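DUF683-containing protein (Cyanothece, PDB 3CSX) is of unknown molecular function but is a metalloprotein associated with nitrogen fixation, built as a helical hairpin of the Rop-like family. Local coordinates at the interface of chains A and B. Residues are numbered along the deposited sequence; one frame, centred on the assembly and turned at random. Chains: chain A/B, Putative uncharacterized protein.

All three contacts lie between the two copies in the deposited assembly, where helix 20-44 of chain A runs antiparallel to helix 52-77 of chain B. Contact 1 and contact 3 are neighbours, the centres of their C-alpha atoms about 4 Å apart, and share A:Arg25, B:Asn10 and B:Asn11; contact 1 reaches the end of the B helix and contact 3 takes in A:Lys22. Contact 2 lies further along, its C-alpha centre about 20 Å from that of contact 1 and 22 Å from that of contact 3. The N-terminal segment of chain B adds contacts at one end. The pairing is not exactly two-fold and may not be the biological dimer.

Contact 1: the interface of chains A and B. Residues chain A 25; chain B 10-12, 75-76.
A:Arg25 on helix 20-44 reaches across a helix-to-helix and helix-to-loop interface, where it meets both the N-terminal segment of chain B and the end of helix 52-77; the patch joins these elements in the deposited dimer, which may or may not be the biological one. An arginine suits the place because its long aliphatic stem can lie against apolar groups while its guanidinium can donate to oxygens. A chi1 of -173° sets CG of A:Arg25 against the methyl CG2 of B:Ile75 at 3.6 Å, and a bend about CG-CD (chi3 75°) then swings the guanidinium toward the loop. There the ring of B:Pro12 lies over the rim of one face of the guanidinium, CD of B:Pro12 3.7 Å from CZ of A:Arg25; the rigid pyrrolidine offers a compact apolar surface to that flat group. CB of B:Pro12 in turn lies against a face of the B:Trp76 indole, which links the loop to the helix end within chain B. The indole stands nearly upright to the guanidinium, 83° between planes, with NE1 of B:Trp76 3.8 Å from NH1 of A:Arg25. At the far edge, NH2 of A:Arg25 makes a weak hydrogen bond of 3.3 Å to the carboxamide OD1 of B:Asn11, which lies in the guanidinium plane. B:Asn10 also brings OD1 to 3.2 Å from NH2 of A:Arg25, but no N-H of A:Arg25 is aimed at it, leaving a polar contact without a hydrogen bond.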
loop_
_atom_site.group_PDB
_atom_site.type_symbol
_atom_site.label_atom_id
_atom_site.label_comp_id
_atom_site.label_asym_id
_atom_site.label_seq_id
_atom_site.Cartn_x
_atom_site.Cartn_y
_atom_site.Cartn_z
ATOM N N ARG A 25 -4.750 -4.438 13.963
ATOM C CA ARG A 25 -3.667 -3.840 13.206
ATOM C C ARG A 25 -3.184 -4.797 12.123
ATOM O O ARG A 25 -3.039 -4.408 10.959
ATOM C CB ARG A 25 -2.541 -3.451 14.165
ATOM C CG ARG A 25 -1.429 -2.668 13.536
ATOM C CD ARG A 25 -0.641 -1.951 14.609
ATOM N NE ARG A 25 0.228 -2.854 15.356
ATOM C CZ ARG A 25 1.370 -3.345 14.883
ATOM N NH1 ARG A 25 1.757 -3.043 13.645
ATOM N NH2 ARG A 25 2.116 -4.154 15.635
ATOM N N ASN B 10 6.737 -5.096 19.738
ATOM C CA ASN B 10 6.212 -5.346 18.409
ATOM C C ASN B 10 5.358 -4.177 17.935
ATOM O O ASN B 10 5.177 -3.940 16.732
ATOM C CB ASN B 10 5.336 -6.597 18.422
ATOM C CG ASN B 10 4.741 -6.875 17.094
ATOM O OD1 ASN B 10 3.520 -6.743 16.885
ATOM N ND2 ASN B 10 5.589 -7.226 16.160
ATOM N N ASN B 11 4.803 -3.476 18.907
ATOM C CA ASN B 11 3.772 -2.502 18.612
ATOM C C ASN B 11 4.373 -1.114 18.396
ATOM O O ASN B 11 5.432 -0.782 18.959
ATOM C CB ASN B 11 2.656 -2.546 19.678
ATOM C CG ASN B 11 2.080 -3.968 19.872
ATOM O OD1 ASN B 11 1.885 -4.719 18.909
ATOM N ND2 ASN B 11 1.848 -4.342 21.121
ATOM N N PRO B 12 3.713 -0.300 17.559
ATOM C CA PRO B 12 4.352 0.967 17.239
ATOM C C PRO B 12 4.391 1.915 18.441
ATOM O O PRO B 12 3.512 1.894 19.300
ATOM C CB PRO B 12 3.494 1.539 16.099
ATOM C CG PRO B 12 2.525 0.425 15.700
ATOM C CD PRO B 12 2.392 -0.445 16.918
ATOM N N ILE B 75 -1.876 3.288 9.673
ATOM C CA ILE B 75 -2.210 2.155 10.549
ATOM C C ILE B 75 -1.462 2.238 11.883
ATOM O O ILE B 75 -2.069 2.037 12.943
ATOM C CB ILE B 75 -1.972 0.789 9.858
ATOM C CG1 ILE B 75 -3.135 0.463 8.906
ATOM C CG2 ILE B 75 -1.836 -0.344 10.876
ATOM C CD1 ILE B 75 -2.751 -0.477 7.750
ATOM N N TRP B 76 -0.168 2.556 11.834
ATOM C CA TRP B 76 0.654 2.671 13.041
ATOM C C TRP B 76 0.130 3.748 13.985
ATOM O O TRP B 76 -0.113 3.489 15.182
ATOM C CB TRP B 76 2.107 2.981 12.671
ATOM C CG TRP B 76 2.909 1.771 12.297
ATOM C CD1 TRP B 76 2.433 0.544 11.941
ATOM C CD2 TRP B 76 4.341 1.691 12.214
ATOM N NE1 TRP B 76 3.490 -0.307 11.663
ATOM C CE2 TRP B 76 4.665 0.379 11.799
ATOM C CE3 TRP B 76 5.380 2.603 12.456
ATOM C CZ2 TRP B 76 5.984 -0.049 11.637
ATOM C CZ3 TRP B 76 6.687 2.184 12.279
ATOM C CH2 TRP B 76 6.980 0.860 11.877
#

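Contact 2: the interface of chains A and B. Residues chain A 33, 36-37, 40; chain B 60, 64, 68.
Helix 20-44 of chain A and helix 52-77 of chain B, one from each helical hairpin, face each other here through a polar ladder with a methionine in its middle. A:Gln33 and B:Gln68 meet amide to amide: NE2 of B:Gln68 donates to OE1 of A:Gln33 at 3.0 Å, in the carbonyl plane and on a lone pair, the amides turned 33° apart. Glutamine suits both sides, since one amide can accept and donate at once. NE2 of A:Gln33 donates to OD1 of A:Asp37 at 3.0 Å from above the carboxylate plane; this bond, with the one to B:Gln68, would hold the amide's rotation. Replacing A:Gln33 by an alanine is likely to leave the B:Gln68 N-H without its acceptor and the A:Asp37 carboxylate without this donor. A:Met36 runs straight out to its sulfur (chi2 175°), SD touching NE2 of B:Gln68 at 3.3 Å without a hydrogen bond; a long, polarisable thioether suits a flat amide. B:Arg64, fully outstretched, crosses A:Gln33 steeply, the flat groups 63° apart; its NH2 lies 3.2 Å from NE2 of A:Gln33, but both are N-H groups and form no hydrogen bond. NH1 of B:Arg64 makes a long salt bridge of 3.6 Å to OD2 of A:Asp40. From the chain B side the B:Tyr60 hydroxyl OH faces OD2 of A:Asp40 at 4.0 Å, too far for a hydrogen bond. The ladder joins the second half of helix 20-44, towards the hairpin turn, to the middle of antiparallel helix 52-77.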
loop_
_atom_site.group_PDB
_atom_site.type_symbol
_atom_site.label_atom_id
_atom_site.label_comp_id
_atom_site.label_asym_id
_atom_site.label_seq_id
_atom_site.Cartn_x
_atom_site.Cartn_y
_atom_site.Cartn_z
ATOM N N GLN A 33 -3.379 -4.877 1.823
ATOM C CA GLN A 33 -2.653 -5.597 0.778
ATOM C C GLN A 33 -3.549 -6.339 -0.188
ATOM O O GLN A 33 -3.235 -6.431 -1.370
ATOM C CB GLN A 33 -1.630 -6.587 1.341
ATOM C CG GLN A 33 -0.804 -7.216 0.233
ATOM C CD GLN A 33 0.084 -6.197 -0.436
ATOM O OE1 GLN A 33 0.799 -5.446 0.240
ATOM N NE2 GLN A 33 0.033 -6.142 -1.770
ATOM N N MET A 36 -5.058 -3.750 -2.563
ATOM C CA MET A 36 -4.102 -3.483 -3.623
ATOM C C MET A 36 -4.045 -4.623 -4.645
ATOM O O MET A 36 -4.022 -4.400 -5.851
ATOM C CB MET A 36 -2.688 -3.315 -3.041
ATOM C CG MET A 36 -2.412 -2.040 -2.340
ATOM S SD MET A 36 -0.714 -2.127 -1.609
ATOM C CE MET A 36 -0.406 -0.384 -1.492
ATOM N N ASP A 37 -3.949 -5.855 -4.148
ATOM C CA ASP A 37 -3.827 -7.010 -5.033
ATOM C C ASP A 37 -5.039 -7.164 -5.953
ATOM O O ASP A 37 -4.895 -7.441 -7.132
ATOM C CB ASP A 37 -3.656 -8.292 -4.207
ATOM C CG ASP A 37 -2.224 -8.472 -3.692
ATOM O OD1 ASP A 37 -1.358 -7.643 -3.979
ATOM O OD2 ASP A 37 -1.965 -9.464 -3.005
ATOM N N ASP A 40 -5.039 -4.136 -8.548
ATOM C CA ASP A 40 -4.102 -4.429 -9.607
ATOM C C ASP A 40 -4.485 -5.538 -10.574
ATOM O O ASP A 40 -4.286 -5.415 -11.789
ATOM C CB ASP A 40 -2.742 -4.707 -8.977
ATOM C CG ASP A 40 -2.216 -3.517 -8.195
ATOM O OD1 ASP A 40 -2.894 -2.469 -8.083
ATOM O OD2 ASP A 40 -1.113 -3.636 -7.646
ATOM N N TYR B 60 7.064 3.485 -11.068
ATOM C CA TYR B 60 6.007 2.708 -10.401
ATOM C C TYR B 60 6.492 2.147 -9.069
ATOM O O TYR B 60 5.817 2.249 -8.052
ATOM C CB TYR B 60 5.519 1.584 -11.312
ATOM C CG TYR B 60 4.732 0.570 -10.538
ATOM C CD1 TYR B 60 3.425 0.841 -10.134
ATOM C CD2 TYR B 60 5.315 -0.657 -10.183
ATOM C CE1 TYR B 60 2.713 -0.084 -9.395
ATOM C CE2 TYR B 60 4.630 -1.578 -9.446
ATOM C CZ TYR B 60 3.316 -1.298 -9.065
ATOM O OH TYR B 60 2.616 -2.228 -8.314
ATOM N N ARG B 64 4.948 2.795 -5.449
ATOM C CA ARG B 64 4.361 1.663 -4.724
ATOM C C ARG B 64 4.947 1.584 -3.343
ATOM O O ARG B 64 4.229 1.388 -2.360
ATOM C CB ARG B 64 4.616 0.325 -5.426
ATOM C CG ARG B 64 3.955 -0.832 -4.647
ATOM C CD ARG B 64 4.163 -2.117 -5.385
ATOM N NE ARG B 64 3.614 -3.294 -4.692
ATOM C CZ ARG B 64 2.314 -3.616 -4.614
ATOM N NH1 ARG B 64 1.378 -2.853 -5.160
ATOM N NH2 ARG B 64 1.950 -4.711 -3.960
ATOM N N GLN B 68 2.841 2.048 0.203
ATOM C CA GLN B 68 2.894 1.090 1.318
ATOM C C GLN B 68 3.289 1.734 2.625
ATOM O O GLN B 68 2.716 1.437 3.669
ATOM C CB GLN B 68 3.863 -0.088 1.036
ATOM C CG GLN B 68 3.474 -0.928 -0.156
ATOM C CD GLN B 68 2.440 -2.016 0.152
ATOM O OE1 GLN B 68 1.762 -1.966 1.157
ATOM N NE2 GLN B 68 2.333 -3.011 -0.740
#

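Contact 3: the interface of chains A and B. Residues chain A 22, 25; chain B 10-11.
A:Lys22, one helical turn before A:Arg25, meets the carboxamides of B:Asn10 and B:Asn11 with its aliphatic stem and not with its ammonium. CG of A:Lys22 lies 3.5 Å from OD1 of B:Asn11, and CD of A:Lys22 lies 3.7 Å from OD1 of B:Asn10, as the stem runs across both asparagines. A bend at chi3 (54°) turns the end of the lysine away from the oxygens, leaving NZ of A:Lys22 5.5 Å from OD1 of B:Asn10. A long, flexible lysine suits this border, because its methylenes can cover a polar loop while the charged end points elsewhere. The two asparagines converge by different first torsions: a chi1 of 178° turns the B:Asn10 carboxamide away from its backbone nitrogen and toward chain A, whereas B:Asn11 takes -54°. Asparagine offers a compact, uncharged carbonyl acceptor at each position. The OD1 atoms of B:Asn10 and B:Asn11 stand 3.3 Å from each other, an approach of two partial negative charges that the guanidinium of A:Arg25 beside them would be expected to ease. Together the lysine stem and the paired carboxamides lay the N-terminal segment of chain B against the start of helix 20-44 of chain A, extending the contact between the two copies beyond their helices.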
loop_
_atom_site.group_PDB
_atom_site.type_symbol
_atom_site.label_atom_id
_atom_site.label_comp_id
_atom_site.label_asym_id
_atom_site.label_seq_id
_atom_site.Cartn_x
_atom_site.Cartn_y
_atom_site.Cartn_z
ATOM N N LYS A 22 -3.505 -5.242 18.365
ATOM C CA LYS A 22 -2.447 -5.762 17.515
ATOM C C LYS A 22 -3.062 -6.657 16.452
ATOM O O LYS A 22 -2.595 -6.687 15.315
ATOM C CB LYS A 22 -1.435 -6.557 18.344
ATOM C CG LYS A 22 -0.277 -7.172 17.533
ATOM C CD LYS A 22 0.507 -8.205 18.344
ATOM C CE LYS A 22 -0.401 -9.293 18.916
ATOM N NZ LYS A 22 0.390 -10.487 19.324
ATOM N N ARG A 25 -4.750 -4.438 13.963
ATOM C CA ARG A 25 -3.667 -3.840 13.206
ATOM C C ARG A 25 -3.184 -4.797 12.123
ATOM O O ARG A 25 -3.039 -4.408 10.959
ATOM C CB ARG A 25 -2.541 -3.451 14.165
ATOM C CG ARG A 25 -1.429 -2.668 13.536
ATOM C CD ARG A 25 -0.641 -1.951 14.609
ATOM N NE ARG A 25 0.228 -2.854 15.356
ATOM C CZ ARG A 25 1.370 -3.345 14.883
ATOM N NH1 ARG A 25 1.757 -3.043 13.645
ATOM N NH2 ARG A 25 2.116 -4.154 15.635
ATOM N N ASN B 10 6.737 -5.096 19.738
ATOM C CA ASN B 10 6.212 -5.346 18.409
ATOM C C ASN B 10 5.358 -4.177 17.935
ATOM O O ASN B 10 5.177 -3.940 16.732
ATOM C CB ASN B 10 5.336 -6.597 18.422
ATOM C CG ASN B 10 4.741 -6.875 17.094
ATOM O OD1 ASN B 10 3.520 -6.743 16.885
ATOM N ND2 ASN B 10 5.589 -7.226 16.160
ATOM N N ASN B 11 4.803 -3.476 18.907
ATOM C CA ASN B 11 3.772 -2.502 18.612
ATOM C C ASN B 11 4.373 -1.114 18.396
ATOM O O ASN B 11 5.432 -0.782 18.959
ATOM C CB ASN B 11 2.656 -2.546 19.678
ATOM C CG ASN B 11 2.080 -3.968 19.872
ATOM O OD1 ASN B 11 1.885 -4.719 18.909
ATOM N ND2 ASN B 11 1.848 -4.342 21.121
#